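Local structure of alkaline phosphatase (Thermus thermophilus, 7KWD) at residues A[141-146]-A[160-165]; A[154-159]-A[166-171]; A[176-181]-A[224-229]. The protein probably hydrolyses phosphate monoesters as a homodimeric alkaline phosphatase that works with two zinc ions and one magnesium ion in each active site. One frame throughout, in Å; residues are numbered along the deposited sequence.

Interaction 1. Residues A[141-146]-A[160-165]; sequences TTTVTH and NAEERI
Glu162, in the first turn of helix 162-172, reaches with its carboxylate to the hydroxyls of Thr143 and Thr145, which stand on a type I beta turn running from Thr143 to His146. The turn follows strand 135-140 of the alkaline phosphatase fold and is closed by His146 N donating to Thr143 O at 3.0 Å. The Glu162 chain is extended beyond CG (chi2 -176°), and it crosses the Thr143 side chain at about a right angle. One oxygen takes both bonds: Thr143 OG1 donates to Glu162 OE2 at 2.8 Å on the syn lone pair, while Thr145 OG1 donates to Glu162 OE2 at 2.6 Å from the anti side, 19° out of the carboxylate plane. Two donors on different sides of OE2 should restrain rotation of the carboxylate and would probably favour its charged form. In both threonines OG1 sits between the backbone N and the carbonyl carbon, the rotamer that turns the hydroxyl to the helix. One turn further along the helix, the CG2 methyl of Ile165 packs on Thr145 CB at 3.8 Å. His146, predicted to belong to the magnesium site, is the N-cap residue of helix 147-153; its ring plane and the carboxylate are 59° apart, and Glu162 OE1 lies at the ring edge, 4.0 Å from His146 CD2. His230 meets this ring edge-to-face. The other carboxylate oxygen is served by solvent: a water donates to Glu162 OE1 at 2.6 Å and also, weakly, to Thr143 OG1.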
loop_
_atom_site.group_PDB
_atom_site.type_symbol
_atom_site.label_atom_id
_atom_site.label_comp_id
_atom_site.label_asym_id
_atom_site.label_seq_id
_atom_site.Cartn_x
_atom_site.Cartn_y
_atom_site.Cartn_z
ATOM N N THR A 141 -7.779 12.947 -18.032
ATOM C CA THR A 141 -7.157 12.173 -19.096
ATOM C C THR A 141 -8.012 10.989 -19.530
ATOM O O THR A 141 -7.664 10.327 -20.516
ATOM C CB THR A 141 -5.774 11.656 -18.666
ATOM O OG1 THR A 141 -5.899 10.903 -17.450
ATOM C CG2 THR A 141 -4.793 12.801 -18.469
ATOM N N THR A 142 -9.103 10.690 -18.817
ATOM C CA THR A 142 -10.068 9.740 -19.336
ATOM C C THR A 142 -11.001 10.448 -20.317
ATOM O O THR A 142 -10.922 11.672 -20.517
ATOM C CB THR A 142 -10.885 9.104 -18.204
ATOM O OG1 THR A 142 -11.701 10.113 -17.591
ATOM C CG2 THR A 142 -9.977 8.464 -17.136
ATOM N N THR A 143 -11.929 9.679 -20.907
ATOM C CA THR A 143 -13.094 10.283 -21.538
ATOM C C THR A 143 -13.705 11.271 -20.557
ATOM O O THR A 143 -13.760 11.024 -19.348
ATOM C CB THR A 143 -14.132 9.234 -21.943
ATOM O OG1 THR A 143 -14.444 8.434 -20.812
ATOM C CG2 THR A 143 -13.591 8.342 -23.069
ATOM N N VAL A 144 -14.119 12.426 -21.076
ATOM C CA VAL A 144 -14.548 13.495 -20.196
ATOM C C VAL A 144 -15.823 13.121 -19.458
ATOM O O VAL A 144 -16.109 13.678 -18.385
ATOM C CB VAL A 144 -14.685 14.778 -21.034
ATOM C CG1 VAL A 144 -15.943 14.699 -21.948
ATOM C CG2 VAL A 144 -14.735 15.964 -20.112
ATOM N N THR A 145 -16.577 12.166 -20.003
ATOM C CA THR A 145 -17.825 11.643 -19.467
ATOM C C THR A 145 -17.599 10.433 -18.543
ATOM O O THR A 145 -18.560 9.779 -18.116
ATOM C CB THR A 145 -18.720 11.232 -20.660
ATOM O OG1 THR A 145 -17.917 10.404 -21.519
ATOM C CG2 THR A 145 -19.200 12.412 -21.486
ATOM N N HIS A 146 -16.356 10.111 -18.234
ATOM C CA HIS A 146 -16.066 8.940 -17.421
ATOM C C HIS A 146 -16.526 9.148 -15.977
ATOM O O HIS A 146 -16.984 10.219 -15.578
ATOM C CB HIS A 146 -14.577 8.628 -17.507
ATOM C CG HIS A 146 -14.244 7.176 -17.394
ATOM N ND1 HIS A 146 -13.421 6.687 -16.401
ATOM C CD2 HIS A 146 -14.581 6.111 -18.171
ATOM C CE1 HIS A 146 -13.282 5.380 -16.556
ATOM N NE2 HIS A 146 -13.972 5.005 -17.624
ATOM N N ASN A 160 -21.675 3.604 -17.783
ATOM C CA ASN A 160 -21.188 3.371 -19.139
ATOM C C ASN A 160 -22.038 4.036 -20.215
ATOM O O ASN A 160 -21.636 4.040 -21.389
ATOM C CB ASN A 160 -21.092 1.856 -19.354
ATOM C CG ASN A 160 -19.976 1.230 -18.539
ATOM O OD1 ASN A 160 -18.882 1.786 -18.428
ATOM N ND2 ASN A 160 -20.262 0.093 -17.937
ATOM N N ALA A 161 -23.162 4.641 -19.852
ATOM C CA ALA A 161 -24.016 5.315 -20.824
ATOM C C ALA A 161 -23.457 6.699 -21.145
ATOM O O ALA A 161 -24.080 7.737 -20.932
ATOM C CB ALA A 161 -25.438 5.383 -20.285
ATOM N N GLU A 162 -22.226 6.704 -21.651
ATOM C CA GLU A 162 -21.528 7.983 -21.793
ATOM C C GLU A 162 -22.080 8.820 -22.920
ATOM O O GLU A 162 -21.924 10.053 -22.892
ATOM C CB GLU A 162 -20.035 7.736 -22.003
ATOM C CG GLU A 162 -19.393 7.117 -20.745
ATOM C CD GLU A 162 -17.879 6.949 -20.873
ATOM O OE1 GLU A 162 -17.431 5.781 -20.993
ATOM O OE2 GLU A 162 -17.170 7.991 -20.876
ATOM N N GLU A 163 -22.734 8.204 -23.912
ATOM C CA GLU A 163 -23.401 8.994 -24.941
ATOM C C GLU A 163 -24.493 9.849 -24.315
ATOM O O GLU A 163 -24.621 11.048 -24.605
ATOM C CB GLU A 163 -23.950 8.061 -26.029
ATOM C CG GLU A 163 -24.126 8.754 -27.363
ATOM C CD GLU A 163 -24.503 7.832 -28.522
ATOM O OE1 GLU A 163 -25.601 8.075 -29.100
ATOM O OE2 GLU A 163 -23.706 6.916 -28.846
ATOM N N ARG A 164 -25.249 9.267 -23.396
ATOM C CA ARG A 164 -26.269 10.023 -22.677
ATOM C C ARG A 164 -25.641 11.022 -21.706
ATOM O O ARG A 164 -26.115 12.162 -21.587
ATOM C CB ARG A 164 -27.178 9.031 -21.938
ATOM C CG ARG A 164 -28.186 9.639 -20.946
ATOM C CD ARG A 164 -29.110 10.692 -21.587
ATOM N NE ARG A 164 -29.929 11.324 -20.556
ATOM C CZ ARG A 164 -30.281 12.611 -20.521
ATOM N NH1 ARG A 164 -29.905 13.449 -21.482
ATOM N NH2 ARG A 164 -31.011 13.053 -19.497
ATOM N N ILE A 165 -24.580 10.609 -20.999
ATOM C CA ILE A 165 -23.901 11.497 -20.057
ATOM C C ILE A 165 -23.426 12.776 -20.760
ATOM O O ILE A 165 -23.541 13.873 -20.218
ATOM C CB ILE A 165 -22.743 10.727 -19.383
ATOM C CG1 ILE A 165 -23.302 9.642 -18.441
ATOM C CG2 ILE A 165 -21.851 11.665 -18.557
ATOM C CD1 ILE A 165 -22.240 8.636 -17.979
HETATM O O HOH W 1 -15.085 5.292 -21.963
#

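Interaction 2. Residues A[154-159]-A[166-171]; sequences ISNPDR and AEQYLE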
loop_
_atom_site.group_PDB
_atom_site.type_symbol
_atom_site.label_atom_id
_atom_site.label_comp_id
_atom_site.label_asym_id
_atom_site.label_seq_id
_atom_site.Cartn_x
_atom_site.Cartn_y
_atom_site.Cartn_z
ATOM N N ILE A 154 -23.489 14.796 -12.256
ATOM C CA ILE A 154 -24.793 14.301 -12.732
ATOM C C ILE A 154 -25.118 12.916 -12.184
ATOM O O ILE A 154 -24.265 12.190 -11.683
ATOM C CB ILE A 154 -24.890 14.281 -14.277
ATOM C CG1 ILE A 154 -23.752 13.469 -14.918
ATOM C CG2 ILE A 154 -24.904 15.722 -14.844
ATOM C CD1 ILE A 154 -24.052 11.945 -15.074
ATOM N N SER A 155 -26.389 12.544 -12.315
ATOM C CA SER A 155 -26.876 11.263 -11.832
ATOM C C SER A 155 -27.290 10.379 -12.997
ATOM O O SER A 155 -27.973 10.828 -13.924
ATOM C CB SER A 155 -28.091 11.417 -10.904
ATOM O OG SER A 155 -28.496 10.108 -10.504
ATOM N N ASN A 156 -26.903 9.116 -12.935
ATOM C CA ASN A 156 -27.252 8.181 -14.000
ATOM C C ASN A 156 -27.064 6.753 -13.517
ATOM O O ASN A 156 -26.034 6.438 -12.901
ATOM C CB ASN A 156 -26.380 8.447 -15.240
ATOM C CG ASN A 156 -26.859 7.678 -16.457
ATOM O OD1 ASN A 156 -27.039 6.459 -16.398
ATOM N ND2 ASN A 156 -27.077 8.389 -17.555
ATOM N N PRO A 157 -28.025 5.857 -13.784
ATOM C CA PRO A 157 -27.922 4.494 -13.245
ATOM C C PRO A 157 -26.838 3.660 -13.879
ATOM O O PRO A 157 -26.489 2.634 -13.294
ATOM C CB PRO A 157 -29.305 3.882 -13.522
ATOM C CG PRO A 157 -29.898 4.737 -14.584
ATOM C CD PRO A 157 -29.349 6.110 -14.389
ATOM N N ASP A 158 -26.279 4.082 -15.015
ATOM C CA ASP A 158 -25.288 3.314 -15.776
ATOM C C ASP A 158 -24.105 4.223 -16.110
ATOM O O ASP A 158 -24.218 5.100 -16.984
ATOM C CB ASP A 158 -25.922 2.768 -17.065
ATOM C CG ASP A 158 -24.978 1.861 -17.885
ATOM O OD1 ASP A 158 -23.889 1.488 -17.394
ATOM O OD2 ASP A 158 -25.352 1.531 -19.033
ATOM N N ARG A 159 -22.973 4.003 -15.416
ATOM C CA ARG A 159 -21.785 4.804 -15.661
ATOM C C ARG A 159 -21.356 4.714 -17.119
ATOM O O ARG A 159 -20.764 5.649 -17.652
ATOM C CB ARG A 159 -20.623 4.373 -14.748
ATOM C CG ARG A 159 -20.214 2.907 -14.828
ATOM C CD ARG A 159 -18.916 2.603 -14.085
ATOM N NE ARG A 159 -17.731 3.271 -14.645
ATOM C CZ ARG A 159 -16.502 3.159 -14.134
ATOM N NH1 ARG A 159 -15.462 3.756 -14.718
ATOM N NH2 ARG A 159 -16.310 2.429 -13.035
ATOM N N ALA A 166 -22.931 12.655 -21.987
ATOM C CA ALA A 166 -22.518 13.836 -22.744
ATOM C C ALA A 166 -23.678 14.799 -22.942
ATOM O O ALA A 166 -23.496 16.024 -22.900
ATOM C CB ALA A 166 -21.925 13.410 -24.097
ATOM N N GLU A 167 -24.887 14.262 -23.133
ATOM C CA GLU A 167 -26.054 15.122 -23.213
ATOM C C GLU A 167 -26.317 15.772 -21.861
ATOM O O GLU A 167 -26.658 16.960 -21.772
ATOM C CB GLU A 167 -27.293 14.314 -23.657
ATOM C CG GLU A 167 -27.252 13.643 -25.035
ATOM C CD GLU A 167 -28.388 12.620 -25.194
ATOM O OE1 GLU A 167 -29.509 12.926 -24.780
ATOM O OE2 GLU A 167 -28.162 11.500 -25.680
ATOM N N GLN A 168 -26.191 14.991 -20.790
ATOM C CA GLN A 168 -26.376 15.542 -19.448
ATOM C C GLN A 168 -25.365 16.649 -19.155
ATOM O O GLN A 168 -25.682 17.614 -18.456
ATOM C CB GLN A 168 -26.269 14.415 -18.430
ATOM C CG GLN A 168 -27.433 13.421 -18.488
ATOM C CD GLN A 168 -27.239 12.291 -17.503
ATOM O OE1 GLN A 168 -26.620 11.279 -17.830
ATOM N NE2 GLN A 168 -27.762 12.459 -16.291
ATOM N N TYR A 169 -24.135 16.518 -19.678
ATOM C CA TYR A 169 -23.127 17.567 -19.507
ATOM C C TYR A 169 -23.565 18.874 -20.153
ATOM O O TYR A 169 -23.383 19.968 -19.578
ATOM C CB TYR A 169 -21.805 17.112 -20.122
ATOM C CG TYR A 169 -20.948 16.236 -19.262
ATOM C CD1 TYR A 169 -21.440 15.641 -18.094
ATOM C CD2 TYR A 169 -19.625 16.044 -19.584
ATOM C CE1 TYR A 169 -20.610 14.859 -17.304
ATOM C CE2 TYR A 169 -18.797 15.267 -18.810
ATOM C CZ TYR A 169 -19.292 14.672 -17.670
ATOM O OH TYR A 169 -18.425 13.895 -16.911
ATOM N N LEU A 170 -24.127 18.791 -21.368
ATOM C CA LEU A 170 -24.640 19.991 -22.023
ATOM C C LEU A 170 -25.707 20.665 -21.169
ATOM O O LEU A 170 -25.711 21.886 -21.021
ATOM C CB LEU A 170 -25.201 19.625 -23.397
ATOM C CG LEU A 170 -25.838 20.740 -24.232
ATOM C CD1 LEU A 170 -24.841 21.869 -24.551
ATOM C CD2 LEU A 170 -26.432 20.163 -25.535
ATOM N N GLU A 171 -26.631 19.878 -20.611
ATOM C CA GLU A 171 -27.701 20.457 -19.808
ATOM C C GLU A 171 -27.163 20.978 -18.480
ATOM O O GLU A 171 -27.587 22.037 -18.005
ATOM C CB GLU A 171 -28.806 19.422 -19.573
ATOM C CG GLU A 171 -30.055 20.010 -18.893
ATOM C CD GLU A 171 -31.042 18.933 -18.483
ATOM O OE1 GLU A 171 -30.841 17.768 -18.909
ATOM O OE2 GLU A 171 -32.005 19.245 -17.731
#
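Gln168 reaches from helix 162-172 to the loop 154-159, crossing the side chain of Ile154 at about a right angle. Its CB lies 4.1 Å from Ile154 CG2. The chain is extended beyond CG, which carries CD out from the helix, and the terminal amide bonds with both of its ends. Gln168 NE2 donates to Ser155 O at 2.9 Å; the acceptor lies in the amide plane, although NE2 stands 37° above the carbonyl plane of Ser155. At the other end of the amide, Gln168 OE1 accepts from Asn156 ND2 at 2.9 Å, a nearly straight bond (172°) across two amide planes 49° apart. Ile154 CD1 lies over one face of the Gln168 amide, 3.8 Å from Gln168 OE1, while Ile154 CG1 lies at the ring edge of Tyr169, whose hydroxyl bonds to Val144 O. An alanine in place of Gln168 would probably leave Ser155 O and Asn156 ND2 without these mates and open a gap beside Ile154 CD1. Asn156 uses its other end within the loop: OD1 accepts from Asp158 N at 2.9 Å on a lone pair, in the carbonyl plane, which makes this bend an Asx turn.

Interaction 3. Residues A[176-181]-A[224-229]; sequences VYLGGG and GVFADG
The ring of Phe226 meets Leu178 at its edge, CE2 lying 4.0 Å from Leu178 CD2, while helix 247-259 adds Met250 against both side chains. Gly179 O comes obliquely to the same ring, 3.2 Å from Phe226 CD2. The Phe226 CG is anti to its carbonyl carbon (chi1 -56°), beside the backbone N that donates to this same Gly179 O. Strands 176-178 and 222-225 run parallel here, with Leu178 bridged to Gly224 and Gly179 to Val225. Gly224 N donates to Tyr177 O at 2.8 Å, and Gly179 N returns a bond to Gly224 O at 2.9 Å. Phe226 N to Gly179 O continues the ladder. Leu178 CD2 lies over Gly224, 3.6 Å from its CA, and a CB there would clash with that methyl. Val225 points to the other face of the sheet from Leu178, its CG1 anti to the backbone N (chi1 -177°) and 3.5 Å from Gly181 C. The chain turns a corner at Gly179, and past it Gly181 N meets two carbonyls, Ala227 O and Gly229 O, through weak bonds. Gly180 CA lies 3.2 Å from Gly229 O, where a CB would clash; Gly181 has backbone angles that would jam a CB against the preceding carbonyl. The contact is thus written chiefly in peptide groups: regular backbone bonds hold the parallel strands, and bent, shared ones with CA-H...O contacts take over where Gly180, lacking a CB, lets Gly229 O come close.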
loop_
_atom_site.group_PDB
_atom_site.type_symbol
_atom_site.label_atom_id
_atom_site.label_comp_id
_atom_site.label_asym_id
_atom_site.label_seq_id
_atom_site.Cartn_x
_atom_site.Cartn_y
_atom_site.Cartn_z
ATOM N N VAL A 176 -16.192 24.534 -17.929
ATOM C CA VAL A 176 -15.065 23.895 -18.598
ATOM C C VAL A 176 -15.224 22.374 -18.537
ATOM O O VAL A 176 -15.364 21.800 -17.457
ATOM C CB VAL A 176 -13.699 24.268 -17.967
ATOM C CG1 VAL A 176 -12.561 23.468 -18.630
ATOM C CG2 VAL A 176 -13.437 25.757 -18.050
ATOM N N TYR A 177 -15.102 21.723 -19.690
ATOM C CA TYR A 177 -15.045 20.276 -19.822
ATOM C C TYR A 177 -13.870 19.947 -20.733
ATOM O O TYR A 177 -13.887 20.326 -21.906
ATOM C CB TYR A 177 -16.308 19.710 -20.475
ATOM C CG TYR A 177 -17.619 19.846 -19.759
ATOM C CD1 TYR A 177 -17.922 19.039 -18.666
ATOM C CD2 TYR A 177 -18.594 20.708 -20.230
ATOM C CE1 TYR A 177 -19.154 19.122 -18.042
ATOM C CE2 TYR A 177 -19.816 20.820 -19.602
ATOM C CZ TYR A 177 -20.099 20.016 -18.515
ATOM O OH TYR A 177 -21.315 20.109 -17.895
ATOM N N LEU A 178 -12.884 19.207 -20.229
ATOM C CA LEU A 178 -11.705 18.859 -21.006
ATOM C C LEU A 178 -11.332 17.416 -20.752
ATOM O O LEU A 178 -11.209 17.001 -19.598
ATOM C CB LEU A 178 -10.512 19.735 -20.651
ATOM C CG LEU A 178 -10.624 21.219 -20.903
ATOM C CD1 LEU A 178 -9.465 21.926 -20.256
ATOM C CD2 LEU A 178 -10.692 21.521 -22.404
ATOM N N GLY A 179 -11.131 16.666 -21.827
ATOM C CA GLY A 179 -10.726 15.273 -21.717
ATOM C C GLY A 179 -10.841 14.571 -23.060
ATOM O O GLY A 179 -10.772 15.213 -24.115
ATOM N N GLY A 180 -10.987 13.242 -22.988
ATOM C CA GLY A 180 -11.196 12.409 -24.154
ATOM C C GLY A 180 -12.671 12.204 -24.479
ATOM O O GLY A 180 -13.560 12.831 -23.907
ATOM N N GLY A 181 -12.921 11.278 -25.410
ATOM C CA GLY A 181 -14.270 10.807 -25.679
ATOM C C GLY A 181 -14.987 11.400 -26.885
ATOM O O GLY A 181 -16.197 11.627 -26.842
ATOM N N GLY A 224 -13.409 20.711 -24.641
ATOM C CA GLY A 224 -12.253 20.182 -25.343
ATOM C C GLY A 224 -12.197 18.672 -25.264
ATOM O O GLY A 224 -12.187 18.093 -24.175
ATOM N N VAL A 225 -12.194 18.024 -26.427
ATOM C CA VAL A 225 -12.261 16.574 -26.568
ATOM C C VAL A 225 -11.142 16.208 -27.531
ATOM O O VAL A 225 -11.157 16.633 -28.689
ATOM C CB VAL A 225 -13.633 16.118 -27.086
ATOM C CG1 VAL A 225 -13.732 14.640 -27.158
ATOM C CG2 VAL A 225 -14.769 16.596 -26.183
ATOM N N PHE A 226 -10.161 15.435 -27.052
ATOM C CA PHE A 226 -8.886 15.328 -27.729
ATOM C C PHE A 226 -8.518 13.954 -28.251
ATOM O O PHE A 226 -7.456 13.815 -28.869
ATOM C CB PHE A 226 -7.793 15.820 -26.771
ATOM C CG PHE A 226 -8.031 17.204 -26.275
ATOM C CD1 PHE A 226 -7.742 18.305 -27.070
ATOM C CD2 PHE A 226 -8.602 17.408 -25.039
ATOM C CE1 PHE A 226 -7.996 19.601 -26.607
ATOM C CE2 PHE A 226 -8.868 18.670 -24.565
ATOM C CZ PHE A 226 -8.565 19.783 -25.340
ATOM N N ALA A 227 -9.357 12.946 -28.026
ATOM C CA ALA A 227 -9.138 11.599 -28.527
ATOM C C ALA A 227 -10.490 10.923 -28.704
ATOM O O ALA A 227 -11.510 11.367 -28.148
ATOM C CB ALA A 227 -8.243 10.778 -27.583
ATOM N N ASP A 228 -10.494 9.825 -29.473
ATOM C CA ASP A 228 -11.745 9.102 -29.677
ATOM C C ASP A 228 -12.262 8.565 -28.353
ATOM O O ASP A 228 -13.449 8.719 -28.033
ATOM C CB ASP A 228 -11.588 7.936 -30.654
ATOM C CG ASP A 228 -12.937 7.351 -31.043
ATOM O OD1 ASP A 228 -13.685 8.049 -31.763
ATOM O OD2 ASP A 228 -13.267 6.240 -30.586
ATOM N N GLY A 229 -11.371 7.891 -27.589
ATOM C CA GLY A 229 -11.643 7.410 -26.247
ATOM C C GLY A 229 -10.823 8.162 -25.209
ATOM O O GLY A 229 -10.754 9.394 -25.247
#

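In the fold
All three contacts are mainly buried, but the centre of interaction 2 lies about 19 Å from the centre of the chain, against 14 and 15 Å for those of interactions 1 and 3. Interactions 1 and 2 share helix 162-172: its first turn meets the beta turn 143-146 through a carboxylate, and its later part meets the loop 154-159 through an amide. Tyr169 OH to Val144 O joins the two. Interaction 3 differs in being mostly backbone pairing of strands, and Gly180 bonds through its own backbone to Thr142 and Val144 of interaction 1. The stacked rings of Tyr177 and Tyr169 tie it to interaction 2. Of the three, interaction 1 holds a predicted magnesium ligand, His146.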